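Local coordinates for protein AimR transcriptional regulator (Bacillus phage phi3T, PDB 5ZVV) that activates transcription of the aimX locus as a homodimer and is switched off by the arbitrium peptide, steering the phage between lysis and lysogeny, at residues S144-M156 with L175-F189. Residues are numbered along the deposited sequence; the frame is centred on the assembly and turned at random.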
ATOM      1  N   SER A 144      -4.848   6.705 -26.820  1.00 32.02           N
ATOM      2  CA  SER A 144      -5.902   7.668 -26.534  1.00 27.35           C
ATOM      3  C   SER A 144      -5.798   8.167 -25.101  1.00 26.12           C
ATOM      4  O   SER A 144      -5.442   7.417 -24.188  1.00 25.35           O
ATOM      5  CB  SER A 144      -7.276   7.039 -26.761  1.00 31.51           C
ATOM      6  OG  SER A 144      -7.579   6.112 -25.733  1.00 28.24           O
ATOM      7  N   ALA A 145      -6.116   9.449 -24.908  1.00 28.22           N
ATOM      8  CA  ALA A 145      -6.117  10.020 -23.566  1.00 28.93           C
ATOM      9  C   ALA A 145      -7.064   9.256 -22.648  1.00 25.93           C
ATOM     10  O   ALA A 145      -6.681   8.843 -21.546  1.00 27.26           O
ATOM     11  CB  ALA A 145      -6.498  11.499 -23.631  1.00 25.11           C
ATOM     12  N   GLU A 146      -8.302   9.037 -23.105  1.00 25.92           N
ATOM     13  CA  GLU A 146      -9.313   8.358 -22.299  1.00 23.13           C
ATOM     14  C   GLU A 146      -8.771   7.072 -21.689  1.00 22.59           C
ATOM     15  O   GLU A 146      -8.804   6.881 -20.468  1.00 25.59           O
ATOM     16  CB  GLU A 146     -10.552   8.066 -23.149  1.00 24.66           C
ATOM     17  CG  GLU A 146     -11.342   9.298 -23.565  1.00 25.04           C
ATOM     18  CD  GLU A 146     -10.776   9.976 -24.796  1.00 26.50           C
ATOM     19  OE1 GLU A 146      -9.873   9.397 -25.436  1.00 32.55           O
ATOM     20  OE2 GLU A 146     -11.236  11.090 -25.124  1.00 30.57           O
HETATM   21  N   MSE A 147      -8.242   6.186 -22.522  1.00 23.05           N
HETATM   22  CA  MSE A 147      -7.751   4.917 -22.013  1.00 26.04           C
HETATM   23  C   MSE A 147      -6.499   5.115 -21.171  1.00 30.53           C
HETATM   24  O   MSE A 147      -6.337   4.446 -20.147  1.00 29.14           O
HETATM   25  CB  MSE A 147      -7.508   3.933 -23.154  1.00 27.08           C
HETATM   26  CG  MSE A 147      -8.802   3.313 -23.687  1.00 25.35           C
HETATM   27 SE   MSE A 147     -10.007   2.660 -22.274  1.00 32.86          SE
HETATM   28  CE  MSE A 147     -11.173   4.223 -22.060  1.00 22.30           C
ATOM     29  N   LEU A 148      -5.642   6.063 -21.572  1.00 29.45           N
ATOM     30  CA  LEU A 148      -4.523   6.436 -20.710  1.00 30.37           C
ATOM     31  C   LEU A 148      -5.026   6.804 -19.323  1.00 29.53           C
ATOM     32  O   LEU A 148      -4.399   6.469 -18.311  1.00 27.12           O
ATOM     33  CB  LEU A 148      -3.738   7.599 -21.319  1.00 28.12           C
ATOM     34  CG  LEU A 148      -2.745   7.282 -22.440  1.00 32.74           C
ATOM     35  CD1 LEU A 148      -2.196   8.572 -23.040  1.00 36.19           C
ATOM     36  CD2 LEU A 148      -1.617   6.400 -21.926  1.00 33.10           C
ATOM     37  N   PHE A 149      -6.180   7.471 -19.262  1.00 27.42           N
ATOM     38  CA  PHE A 149      -6.817   7.738 -17.982  1.00 25.11           C
ATOM     39  C   PHE A 149      -7.327   6.447 -17.354  1.00 24.60           C
ATOM     40  O   PHE A 149      -6.981   6.119 -16.211  1.00 26.57           O
ATOM     41  CB  PHE A 149      -7.956   8.743 -18.180  1.00 27.29           C
ATOM     42  CG  PHE A 149      -8.595   9.215 -16.903  1.00 23.58           C
ATOM     43  CD1 PHE A 149      -9.600   8.477 -16.298  1.00 21.75           C
ATOM     44  CD2 PHE A 149      -8.212  10.412 -16.325  1.00 31.97           C
ATOM     45  CE1 PHE A 149     -10.195   8.914 -15.130  1.00 27.80           C
ATOM     46  CE2 PHE A 149      -8.806  10.857 -15.158  1.00 32.83           C
ATOM     47  CZ  PHE A 149      -9.798  10.103 -14.559  1.00 25.71           C
ATOM     48  N   PHE A 150      -8.119   5.675 -18.108  1.00 26.28           N
ATOM     49  CA  PHE A 150      -8.865   4.581 -17.495  1.00 22.26           C
ATOM     50  C   PHE A 150      -7.957   3.425 -17.104  1.00 22.29           C
ATOM     51  O   PHE A 150      -8.216   2.751 -16.101  1.00 26.43           O
ATOM     52  CB  PHE A 150      -9.973   4.094 -18.431  1.00 20.82           C
ATOM     53  CG  PHE A 150     -10.951   3.163 -17.771  1.00 24.47           C
ATOM     54  CD1 PHE A 150     -11.902   3.652 -16.889  1.00 21.80           C
ATOM     55  CD2 PHE A 150     -10.913   1.802 -18.023  1.00 25.01           C
ATOM     56  CE1 PHE A 150     -12.800   2.801 -16.275  1.00 22.65           C
ATOM     57  CE2 PHE A 150     -11.809   0.945 -17.415  1.00 22.13           C
ATOM     58  CZ  PHE A 150     -12.755   1.446 -16.536  1.00 21.12           C
ATOM     59  N   SER A 151      -6.890   3.183 -17.867  1.00 20.73           N
ATOM     60  CA  SER A 151      -5.936   2.153 -17.479  1.00 24.77           C
ATOM     61  C   SER A 151      -5.298   2.451 -16.130  1.00 28.80           C
ATOM     62  O   SER A 151      -4.725   1.546 -15.515  1.00 28.65           O
ATOM     63  CB  SER A 151      -4.852   1.999 -18.548  1.00 25.59           C
ATOM     64  OG  SER A 151      -4.119   3.198 -18.711  1.00 27.82           O
ATOM     65  N   ASN A 152      -5.385   3.694 -15.654  1.00 23.58           N
ATOM     66  CA  ASN A 152      -4.950   4.019 -14.303  1.00 25.86           C
ATOM     67  C   ASN A 152      -6.104   4.065 -13.312  1.00 28.56           C
ATOM     68  O   ASN A 152      -5.990   3.519 -12.209  1.00 22.93           O
ATOM     69  CB  ASN A 152      -4.202   5.354 -14.298  1.00 24.32           C
ATOM     70  CG  ASN A 152      -2.813   5.237 -14.893  1.00 30.97           C
ATOM     71  OD1 ASN A 152      -1.901   4.713 -14.258  1.00 34.55           O
ATOM     72  ND2 ASN A 152      -2.648   5.717 -16.120  1.00 36.39           N
ATOM     73  N   ALA A 153      -7.226   4.684 -13.694  1.00 26.00           N
ATOM     74  CA  ALA A 153      -8.373   4.771 -12.796  1.00 27.55           C
ATOM     75  C   ALA A 153      -8.909   3.393 -12.424  1.00 26.92           C
ATOM     76  O   ALA A 153      -9.388   3.196 -11.301  1.00 26.77           O
ATOM     77  CB  ALA A 153      -9.476   5.614 -13.438  1.00 21.62           C
HETATM   78  N   MSE A 154      -8.829   2.434 -13.340  1.00 25.10           N
HETATM   79  CA  MSE A 154      -9.321   1.081 -13.090  1.00 24.90           C
HETATM   80  C   MSE A 154      -8.524   0.388 -11.994  1.00 29.75           C
HETATM   81  O   MSE A 154      -9.018  -0.532 -11.346  1.00 25.36           O
HETATM   82  CB  MSE A 154      -9.270   0.246 -14.371  1.00 27.16           C
HETATM   83  CG  MSE A 154      -7.873  -0.200 -14.756  1.00 29.64           C
HETATM   84 SE   MSE A 154      -7.862  -1.199 -16.426  1.00 40.80          SE
HETATM   85  CE  MSE A 154      -6.053  -1.936 -16.359  1.00 30.80           C
ATOM     86  N   LEU A 155      -7.277   0.827 -11.804  1.00 24.58           N
ATOM     87  CA  LEU A 155      -6.444   0.239 -10.764  1.00 22.88           C
ATOM     88  C   LEU A 155      -6.993   0.549  -9.380  1.00 23.35           C
ATOM     89  O   LEU A 155      -6.748  -0.205  -8.434  1.00 26.84           O
ATOM     90  CB  LEU A 155      -5.006   0.744 -10.890  1.00 28.63           C
ATOM     91  CG  LEU A 155      -4.240   0.360 -12.153  1.00 29.51           C
ATOM     92  CD1 LEU A 155      -2.809   0.875 -12.089  1.00 34.75           C
ATOM     93  CD2 LEU A 155      -4.258  -1.151 -12.369  1.00 30.19           C
HETATM   94  N   MSE A 156      -7.742   1.639  -9.246  1.00 23.13           N
HETATM   95  CA  MSE A 156      -8.292   2.054  -7.958  1.00 25.28           C
HETATM   96  C   MSE A 156      -9.337   1.075  -7.443  1.00 26.41           C
HETATM   97  O   MSE A 156      -9.458   0.875  -6.234  1.00 29.02           O
HETATM   98  CB  MSE A 156      -8.900   3.454  -8.065  1.00 24.95           C
HETATM   99  CG  MSE A 156      -7.900   4.536  -8.406  1.00 22.95           C
HETATM  100 SE   MSE A 156      -8.731   6.294  -8.512  1.00 38.34          SE
HETATM  101  CE  MSE A 156      -9.230   6.511  -6.635  1.00 22.05           C
ATOM    102  N   LEU A 175      -4.180  11.115 -12.035  1.00 36.30           N
ATOM    103  CA  LEU A 175      -5.277  11.321 -12.976  1.00 32.63           C
ATOM    104  C   LEU A 175      -5.385  12.805 -13.302  1.00 33.88           C
ATOM    105  O   LEU A 175      -5.848  13.599 -12.478  1.00 35.20           O
ATOM    106  CB  LEU A 175      -6.583  10.796 -12.387  1.00 30.24           C
ATOM    107  CG  LEU A 175      -6.612   9.309 -12.034  1.00 29.19           C
ATOM    108  CD1 LEU A 175      -7.950   8.946 -11.423  1.00 22.72           C
ATOM    109  CD2 LEU A 175      -6.335   8.468 -13.267  1.00 26.56           C
ATOM    110  N   GLU A 176      -4.961  13.179 -14.508  1.00 37.50           N
ATOM    111  CA  GLU A 176      -5.050  14.556 -14.987  1.00 36.66           C
ATOM    112  C   GLU A 176      -6.312  14.673 -15.833  1.00 30.17           C
ATOM    113  O   GLU A 176      -6.334  14.264 -16.996  1.00 31.99           O
ATOM    114  CB  GLU A 176      -3.802  14.940 -15.779  1.00 38.48           C
ATOM    115  CG  GLU A 176      -2.502  14.924 -14.973  1.00 31.48           C
ATOM    116  CD  GLU A 176      -2.467  15.981 -13.881  1.00 46.51           C
ATOM    117  OE1 GLU A 176      -1.768  15.769 -12.867  1.00 39.90           O
ATOM    118  OE2 GLU A 176      -3.139  17.023 -14.036  1.00 52.20           O
ATOM    119  N   PHE A 177      -7.373  15.228 -15.243  1.00 28.75           N
ATOM    120  CA  PHE A 177      -8.621  15.402 -15.979  1.00 29.88           C
ATOM    121  C   PHE A 177      -8.485  16.403 -17.118  1.00 31.51           C
ATOM    122  O   PHE A 177      -9.275  16.353 -18.067  1.00 26.81           O
ATOM    123  CB  PHE A 177      -9.739  15.836 -15.030  1.00 31.04           C
ATOM    124  CG  PHE A 177     -10.311  14.713 -14.211  1.00 32.85           C
ATOM    125  CD1 PHE A 177     -11.346  13.934 -14.705  1.00 32.02           C
ATOM    126  CD2 PHE A 177      -9.813  14.434 -12.950  1.00 31.03           C
ATOM    127  CE1 PHE A 177     -11.875  12.901 -13.955  1.00 29.32           C
ATOM    128  CE2 PHE A 177     -10.338  13.401 -12.195  1.00 32.30           C
ATOM    129  CZ  PHE A 177     -11.370  12.635 -12.698  1.00 36.73           C
ATOM    130  N   ASP A 178      -7.504  17.307 -17.046  1.00 28.67           N
ATOM    131  CA  ASP A 178      -7.284  18.254 -18.136  1.00 30.44           C
ATOM    132  C   ASP A 178      -6.829  17.554 -19.410  1.00 29.02           C
ATOM    133  O   ASP A 178      -7.048  18.073 -20.510  1.00 29.83           O
ATOM    134  CB  ASP A 178      -6.262  19.310 -17.717  1.00 35.61           C
ATOM    135  CG  ASP A 178      -6.843  20.332 -16.759  1.00 40.84           C
ATOM    136  OD1 ASP A 178      -8.063  20.276 -16.499  1.00 38.27           O
ATOM    137  OD2 ASP A 178      -6.079  21.192 -16.266  1.00 40.37           O
ATOM    138  N   ASP A 179      -6.202  16.381 -19.286  1.00 33.49           N
ATOM    139  CA  ASP A 179      -5.828  15.607 -20.463  1.00 31.78           C
ATOM    140  C   ASP A 179      -7.031  15.034 -21.196  1.00 27.81           C
ATOM    141  O   ASP A 179      -6.876  14.561 -22.327  1.00 29.78           O
ATOM    142  CB  ASP A 179      -4.885  14.468 -20.072  1.00 36.03           C
ATOM    143  CG  ASP A 179      -3.589  14.966 -19.465  1.00 42.39           C
ATOM    144  OD1 ASP A 179      -3.404  16.198 -19.380  1.00 41.21           O
ATOM    145  OD2 ASP A 179      -2.757  14.121 -19.073  1.00 43.22           O
ATOM    146  N   LEU A 180      -8.222  15.062 -20.582  1.00 30.37           N
ATOM    147  CA  LEU A 180      -9.436  14.504 -21.169  1.00 29.13           C
ATOM    148  C   LEU A 180     -10.254  15.600 -21.820  1.00 27.22           C
ATOM    149  O   LEU A 180     -10.496  16.640 -21.189  1.00 30.72           O
ATOM    150  CB  LEU A 180     -10.278  13.808 -20.102  1.00 22.12           C
ATOM    151  CG  LEU A 180      -9.695  12.580 -19.414  1.00 29.20           C
ATOM    152  CD1 LEU A 180     -10.647  12.105 -18.328  1.00 23.66           C
ATOM    153  CD2 LEU A 180      -9.441  11.484 -20.429  1.00 20.57           C
ATOM    154  N   PRO A 181     -10.696  15.420 -23.060  1.00 30.13           N
ATOM    155  CA  PRO A 181     -11.632  16.379 -23.650  1.00 29.54           C
ATOM    156  C   PRO A 181     -12.988  16.296 -22.968  1.00 28.41           C
ATOM    157  O   PRO A 181     -13.364  15.275 -22.389  1.00 25.23           O
ATOM    158  CB  PRO A 181     -11.715  15.944 -25.117  1.00 29.22           C
ATOM    159  CG  PRO A 181     -11.371  14.493 -25.090  1.00 29.96           C
ATOM    160  CD  PRO A 181     -10.362  14.326 -23.988  1.00 27.64           C
ATOM    161  N   GLU A 182     -13.716  17.405 -23.029  1.00 27.38           N
ATOM    162  CA  GLU A 182     -15.041  17.468 -22.431  1.00 26.95           C
ATOM    163  C   GLU A 182     -16.005  16.544 -23.167  1.00 28.59           C
ATOM    164  O   GLU A 182     -15.913  16.359 -24.381  1.00 27.78           O
ATOM    165  CB  GLU A 182     -15.574  18.902 -22.465  1.00 24.97           C
ATOM    166  CG  GLU A 182     -14.637  19.928 -21.856  1.00 27.71           C
ATOM    167  CD  GLU A 182     -14.473  19.750 -20.361  1.00 31.24           C
ATOM    168  OE1 GLU A 182     -15.494  19.583 -19.658  1.00 38.00           O
ATOM    169  OE2 GLU A 182     -13.320  19.773 -19.889  1.00 32.98           O
ATOM    170  N   GLY A 183     -16.933  15.964 -22.426  1.00 23.67           N
ATOM    171  CA  GLY A 183     -17.981  15.174 -23.034  1.00 22.40           C
ATOM    172  C   GLY A 183     -18.442  14.050 -22.126  1.00 20.73           C
ATOM    173  O   GLY A 183     -18.168  14.028 -20.929  1.00 22.07           O
ATOM    174  N   PHE A 184     -19.152  13.106 -22.748  1.00 23.53           N
ATOM    175  CA  PHE A 184     -19.803  12.019 -22.020  1.00 21.29           C
ATOM    176  C   PHE A 184     -18.796  11.182 -21.234  1.00 17.52           C
ATOM    177  O   PHE A 184     -18.994  10.905 -20.043  1.00 17.47           O
ATOM    178  CB  PHE A 184     -20.580  11.156 -23.018  1.00 21.53           C
ATOM    179  CG  PHE A 184     -21.061   9.856 -22.464  1.00 20.22           C
ATOM    180  CD1 PHE A 184     -22.241   9.789 -21.742  1.00 23.79           C
ATOM    181  CD2 PHE A 184     -20.346   8.690 -22.684  1.00 18.59           C
ATOM    182  CE1 PHE A 184     -22.690   8.586 -21.236  1.00 21.39           C
ATOM    183  CE2 PHE A 184     -20.791   7.486 -22.180  1.00 24.21           C
ATOM    184  CZ  PHE A 184     -21.964   7.434 -21.458  1.00 21.16           C
ATOM    185  N   ILE A 185     -17.711  10.766 -21.891  1.00 18.11           N
ATOM    186  CA  ILE A 185     -16.722   9.906 -21.245  1.00 19.02           C
ATOM    187  C   ILE A 185     -16.102  10.605 -20.041  1.00 23.27           C
ATOM    188  O   ILE A 185     -15.953  10.008 -18.966  1.00 20.10           O
ATOM    189  CB  ILE A 185     -15.651   9.470 -22.263  1.00 20.82           C
ATOM    190  CG1 ILE A 185     -16.256   8.507 -23.286  1.00 20.80           C
ATOM    191  CG2 ILE A 185     -14.461   8.832 -21.561  1.00 13.63           C
ATOM    192  CD1 ILE A 185     -16.699   7.186 -22.688  1.00 18.20           C
ATOM    193  N   LYS A 186     -15.744  11.885 -20.197  1.00 22.68           N
ATOM    194  CA  LYS A 186     -15.080  12.606 -19.114  1.00 18.84           C
ATOM    195  C   LYS A 186     -16.002  12.784 -17.913  1.00 16.91           C
ATOM    196  O   LYS A 186     -15.554  12.694 -16.764  1.00 22.36           O
ATOM    197  CB  LYS A 186     -14.580  13.964 -19.613  1.00 23.59           C
ATOM    198  CG  LYS A 186     -13.769  14.745 -18.587  1.00 19.17           C
ATOM    199  CD  LYS A 186     -13.182  16.016 -19.186  1.00 28.59           C
ATOM    200  CE  LYS A 186     -12.456  16.833 -18.132  1.00 28.11           C
ATOM    201  NZ  LYS A 186     -11.622  17.905 -18.736  1.00 28.92           N
ATOM    202  N   GLU A 187     -17.291  13.031 -18.152  1.00 19.97           N
ATOM    203  CA  GLU A 187     -18.238  13.128 -17.044  1.00 21.97           C
ATOM    204  C   GLU A 187     -18.428  11.778 -16.358  1.00 19.37           C
ATOM    205  O   GLU A 187     -18.539  11.708 -15.126  1.00 20.74           O
ATOM    206  CB  GLU A 187     -19.576  13.676 -17.543  1.00 18.81           C
ATOM    207  CG  GLU A 187     -19.483  15.079 -18.117  1.00 25.22           C
ATOM    208  CD  GLU A 187     -18.917  16.070 -17.123  1.00 25.62           C
ATOM    209  OE1 GLU A 187     -19.512  16.231 -16.035  1.00 30.57           O
ATOM    210  OE2 GLU A 187     -17.869  16.678 -17.422  1.00 29.09           O
ATOM    211  N   SER A 188     -18.469  10.696 -17.142  1.00 18.30           N
ATOM    212  CA  SER A 188     -18.571   9.361 -16.556  1.00 21.07           C
ATOM    213  C   SER A 188     -17.377   9.069 -15.653  1.00 19.84           C
ATOM    214  O   SER A 188     -17.534   8.635 -14.501  1.00 18.42           O
ATOM    215  CB  SER A 188     -18.682   8.317 -17.671  1.00 18.39           C
ATOM    216  OG  SER A 188     -19.070   7.052 -17.162  1.00 24.67           O
ATOM    217  N   PHE A 189     -16.166   9.319 -16.161  1.00 22.60           N
ATOM    218  CA  PHE A 189     -14.965   9.112 -15.358  1.00 20.64           C
ATOM    219  C   PHE A 189     -14.978   9.993 -14.117  1.00 23.07           C
ATOM    220  O   PHE A 189     -14.553   9.564 -13.036  1.00 21.05           O
ATOM    221  CB  PHE A 189     -13.721   9.385 -16.203  1.00 19.16           C
ATOM    222  CG  PHE A 189     -13.469   8.351 -17.266  1.00 21.27           C
ATOM    223  CD1 PHE A 189     -14.239   7.197 -17.330  1.00 15.79           C
ATOM    224  CD2 PHE A 189     -12.453   8.524 -18.194  1.00 23.90           C
ATOM    225  CE1 PHE A 189     -14.010   6.241 -18.302  1.00 19.19           C
ATOM    226  CE2 PHE A 189     -12.213   7.564 -19.168  1.00 26.81           C
ATOM    227  CZ  PHE A 189     -12.994   6.424 -19.223  1.00 20.79           C
TER
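The ring of Phe149 is held between two leucine methyls, one over each face. Leu175 CD2 stands over the middle of one face, 4.0 Å from the ring centroid, a CH-pi contact. Leu180 CD1 makes the same kind of contact on the opposite face, 3.9 Å from the centroid and shifted toward the rim. With chi1 at -174°, Phe149 CG sits opposite the backbone N and beside the carbonyl carbon, and its ring reaches in between the leucines of the 175-183 connection, which includes a 3-10 turn at 177-179. The outer end of the ring then meets the face of Phe177, with Phe149 CZ 3.5 Å from Phe177 CZ and the planes oblique at 57°.

Phe189, on helix 184-203, is a knob set in a hole formed by Glu146, Met147, Phe149 and Phe150. Its ring is almost parallel to that of Phe149 but slid aside, so the two barely overlap; Phe149 CD1 and Phe189 CD2 are 3.4 Å apart. Phe150 CD1 lies 3.6 Å from Phe189 CE1. Beyond the pair, Phe150 stacks on Tyr117 of helix 108-124.

At the start of helix 145-161, Leu180 CD2 rests 3.6 Å from Glu146 CA. The aliphatic part of Glu146 crosses Ile185 there. Lys186 ties the connection to the helix that follows: its NZ bonds Phe177 O and Leu180 O and forms a salt bridge with Glu182 OE2, 2.8 Å away.

The two helix segments run nearly parallel (14°), and their axes come no closer than 11.2 Å. Phe149, Phe150 and Phe189 fill the gap, while Leu175 and Leu180 pack the connection against helix 145-161, consistent with the helical array of the TPR clan. No hydrogen bond crosses between the segments, so their mutual adhesion rests on apolar and aromatic contacts, while polar bonds shape each segment internally.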